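Local coordinates for neural-cadherin (Drosophila melanogaster, PDB 3UBG), which mediates calcium-dependent, homophilic cell adhesion as a transmembrane cadherin, of whose ectodomain this chain is a short run of cadherin repeats, at residues V178-A183 against T198-L203. Residues are numbered along the deposited sequence; the frame is centred on the assembly and turned at random.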
ATOM      1  N   VAL A 178     -19.989  14.699   5.020  1.00 30.76           N
ATOM      2  CA  VAL A 178     -19.389  13.385   4.868  1.00 29.87           C
ATOM      3  C   VAL A 178     -19.909  12.570   3.679  1.00 30.38           C
ATOM      4  O   VAL A 178     -21.110  12.348   3.550  1.00 33.01           O
ATOM      5  CB  VAL A 178     -19.549  12.554   6.134  1.00 25.74           C
ATOM      6  CG1 VAL A 178     -19.031  11.146   5.883  1.00 25.94           C
ATOM      7  CG2 VAL A 178     -18.801  13.205   7.284  1.00 27.30           C
ATOM      8  N   LEU A 179     -18.992  12.131   2.822  1.00 26.82           N
ATOM      9  CA  LEU A 179     -19.311  11.176   1.761  1.00 28.83           C
ATOM     10  C   LEU A 179     -18.539   9.879   1.952  1.00 26.59           C
ATOM     11  O   LEU A 179     -17.413   9.873   2.451  1.00 29.28           O
ATOM     12  CB  LEU A 179     -18.967  11.730   0.373  1.00 27.13           C
ATOM     13  CG  LEU A 179     -19.592  13.052  -0.086  1.00 28.00           C
ATOM     14  CD1 LEU A 179     -18.791  13.647  -1.257  1.00 28.52           C
ATOM     15  CD2 LEU A 179     -21.061  12.884  -0.445  1.00 30.39           C
ATOM     16  N   TYR A 180     -19.138   8.778   1.537  1.00 22.97           N
ATOM     17  CA  TYR A 180     -18.419   7.514   1.506  1.00 25.73           C
ATOM     18  C   TYR A 180     -18.219   7.128   0.067  1.00 25.77           C
ATOM     19  O   TYR A 180     -19.184   7.041  -0.697  1.00 24.26           O
ATOM     20  CB  TYR A 180     -19.187   6.420   2.252  1.00 26.64           C
ATOM     21  CG  TYR A 180     -19.020   6.529   3.725  1.00 24.30           C
ATOM     22  CD1 TYR A 180     -19.840   7.361   4.475  1.00 29.05           C
ATOM     23  CD2 TYR A 180     -18.028   5.818   4.373  1.00 28.60           C
ATOM     24  CE1 TYR A 180     -19.680   7.469   5.843  1.00 28.81           C
ATOM     25  CE2 TYR A 180     -17.853   5.913   5.733  1.00 30.07           C
ATOM     26  CZ  TYR A 180     -18.681   6.744   6.469  1.00 29.86           C
ATOM     27  OH  TYR A 180     -18.496   6.840   7.829  1.00 26.06           O
ATOM     28  N   VAL A 181     -16.966   6.901  -0.304  1.00 25.26           N
ATOM     29  CA  VAL A 181     -16.636   6.679  -1.707  1.00 27.66           C
ATOM     30  C   VAL A 181     -15.961   5.341  -1.933  1.00 25.59           C
ATOM     31  O   VAL A 181     -15.453   4.718  -1.018  1.00 25.13           O
ATOM     32  CB  VAL A 181     -15.705   7.769  -2.244  1.00 26.25           C
ATOM     33  CG1 VAL A 181     -16.415   9.127  -2.233  1.00 23.97           C
ATOM     34  CG2 VAL A 181     -14.381   7.797  -1.449  1.00 19.31           C
ATOM     35  N   LYS A 182     -15.947   4.911  -3.179  1.00 26.82           N
ATOM     36  CA  LYS A 182     -15.203   3.727  -3.536  1.00 25.62           C
ATOM     37  C   LYS A 182     -14.814   3.781  -5.014  1.00 28.74           C
ATOM     38  O   LYS A 182     -15.373   4.573  -5.787  1.00 26.09           O
ATOM     39  CB  LYS A 182     -16.032   2.478  -3.238  1.00 26.32           C
ATOM     40  CG  LYS A 182     -17.158   2.242  -4.202  1.00 32.43           C
ATOM     41  CD  LYS A 182     -17.574   0.775  -4.171  1.00 38.11           C
ATOM     42  CE  LYS A 182     -18.608   0.458  -5.256  1.00 41.46           C
ATOM     43  NZ  LYS A 182     -18.981  -0.996  -5.234  1.00 51.29           N
ATOM     44  N   ALA A 183     -13.840   2.964  -5.403  1.00 27.22           N
ATOM     45  CA  ALA A 183     -13.561   2.784  -6.818  1.00 24.81           C
ATOM     46  C   ALA A 183     -13.787   1.325  -7.195  1.00 27.09           C
ATOM     47  O   ALA A 183     -13.623   0.427  -6.372  1.00 25.37           O
ATOM     48  CB  ALA A 183     -12.145   3.249  -7.179  1.00 21.54           C
ATOM     49  N   THR A 198     -12.123  -1.108  -4.168  1.00 27.63           N
ATOM     50  CA  THR A 198     -11.450  -0.564  -3.005  1.00 25.36           C
ATOM     51  C   THR A 198     -12.353  -0.777  -1.787  1.00 24.04           C
ATOM     52  O   THR A 198     -13.539  -1.066  -1.935  1.00 23.71           O
ATOM     53  CB  THR A 198     -11.286   0.957  -3.165  1.00 24.34           C
ATOM     54  OG1 THR A 198     -12.569   1.596  -3.067  1.00 19.76           O
ATOM     55  CG2 THR A 198     -10.661   1.288  -4.512  1.00 25.38           C
ATOM     56  N   PRO A 199     -11.803  -0.591  -0.585  1.00 23.88           N
ATOM     57  CA  PRO A 199     -12.599  -0.367   0.628  1.00 25.09           C
ATOM     58  C   PRO A 199     -13.453   0.899   0.486  1.00 28.74           C
ATOM     59  O   PRO A 199     -13.174   1.752  -0.373  1.00 25.82           O
ATOM     60  CB  PRO A 199     -11.540  -0.071   1.694  1.00 23.46           C
ATOM     61  CG  PRO A 199     -10.250  -0.474   1.114  1.00 26.20           C
ATOM     62  CD  PRO A 199     -10.360  -0.409  -0.354  1.00 26.02           C
ATOM     63  N   GLU A 200     -14.478   1.020   1.319  1.00 29.50           N
ATOM     64  CA  GLU A 200     -15.240   2.265   1.435  1.00 30.31           C
ATOM     65  C   GLU A 200     -14.455   3.277   2.246  1.00 30.05           C
ATOM     66  O   GLU A 200     -14.191   3.056   3.432  1.00 31.32           O
ATOM     67  CB  GLU A 200     -16.580   2.031   2.135  1.00 33.32           C
ATOM     68  CG  GLU A 200     -17.679   1.449   1.239  1.00 43.53           C
ATOM     69  CD  GLU A 200     -19.033   1.372   1.945  1.00 45.59           C
ATOM     70  OE1 GLU A 200     -19.352   2.282   2.748  1.00 42.42           O
ATOM     71  OE2 GLU A 200     -19.776   0.399   1.699  1.00 45.73           O
ATOM     72  N   GLU A 201     -14.104   4.392   1.611  1.00 26.32           N
ATOM     73  CA  GLU A 201     -13.391   5.471   2.274  1.00 30.01           C
ATOM     74  C   GLU A 201     -14.354   6.562   2.697  1.00 29.40           C
ATOM     75  O   GLU A 201     -15.317   6.870   1.981  1.00 29.41           O
ATOM     76  CB  GLU A 201     -12.344   6.084   1.340  1.00 30.69           C
ATOM     77  CG  GLU A 201     -11.194   5.171   1.025  1.00 30.46           C
ATOM     78  CD  GLU A 201     -10.296   4.899   2.229  1.00 35.63           C
ATOM     79  OE1 GLU A 201     -10.254   5.730   3.167  1.00 30.38           O
ATOM     80  OE2 GLU A 201      -9.617   3.845   2.221  1.00 36.84           O
ATOM     81  N   ARG A 202     -14.069   7.150   3.855  1.00 27.96           N
ATOM     82  CA  ARG A 202     -14.820   8.280   4.373  1.00 27.47           C
ATOM     83  C   ARG A 202     -14.114   9.580   3.934  1.00 31.55           C
ATOM     84  O   ARG A 202     -12.951   9.819   4.270  1.00 28.34           O
ATOM     85  CB  ARG A 202     -14.887   8.184   5.897  1.00 26.19           C
ATOM     86  CG  ARG A 202     -15.912   9.075   6.574  1.00 28.33           C
ATOM     87  CD  ARG A 202     -15.885   8.847   8.080  1.00 29.52           C
ATOM     88  NE  ARG A 202     -16.951   9.537   8.813  1.00 31.97           N
ATOM     89  CZ  ARG A 202     -16.809  10.720   9.412  1.00 32.33           C
ATOM     90  NH1 ARG A 202     -15.653  11.373   9.347  1.00 31.53           N
ATOM     91  NH2 ARG A 202     -17.826  11.258  10.061  1.00 25.72           N
ATOM     92  N   LEU A 203     -14.812  10.398   3.154  1.00 26.39           N
ATOM     93  CA  LEU A 203     -14.287  11.695   2.741  1.00 26.47           C
ATOM     94  C   LEU A 203     -14.906  12.822   3.587  1.00 28.44           C
ATOM     95  O   LEU A 203     -16.132  13.023   3.615  1.00 24.81           O
ATOM     96  CB  LEU A 203     -14.520  11.910   1.250  1.00 27.78           C
ATOM     97  CG  LEU A 203     -14.381  13.297   0.622  1.00 27.41           C
ATOM     98  CD1 LEU A 203     -13.062  13.976   0.957  1.00 27.30           C
ATOM     99  CD2 LEU A 203     -14.543  13.164  -0.879  1.00 22.02           C
TER
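Y180 lays its ring obliquely against the aliphatic part of R202, with CZ 3.6 Å from R202 CG. Arginine suits this place because it joins three methylenes, which cover the ring, to a guanidinium that can reach both Y180 OH and E176. With CG anti to the backbone N (chi1 -165°) and the chain extended to NE, the methylenes are carried across the ring. NE gives a weak hydrogen bond to Y180 OH, 3.3 Å away, at the guanidinium edge, while CG2 of V178 sits 3.5 Å from NH2 over one face; E176 pairs with NH2 in a salt bridge. An alanine in place of Y180 would probably uncover the R202 methylenes and leave NE without its phenol partner, the guanidinium then held mainly by E176 and V178.

The opposite face is mostly apolar: L179 and L203 meet through CD1 and CD2, while E201 offers CB to V181 CG2 and carries its carboxylate away; F128, L130 and F106 of the facing sheet lie beyond. Antiparallel backbone bonds fix this register, L203 N reaching L179 O at 2.7 Å and V181 N reaching E201 O at 2.8 Å. P199 has no N-H to give, and here T198 OG1 substitutes for a carbonyl, accepting from A183 N at 3.0 Å and donating to P199 O; T198 N bonds A183 O.

Strands 176-185 and 195-207 thus form the central antiparallel pair of one sheet in a cadherin beta-sandwich, whose L179-V181-L203 face packs into the core while its amphipathic Y180-R202 face can meet water.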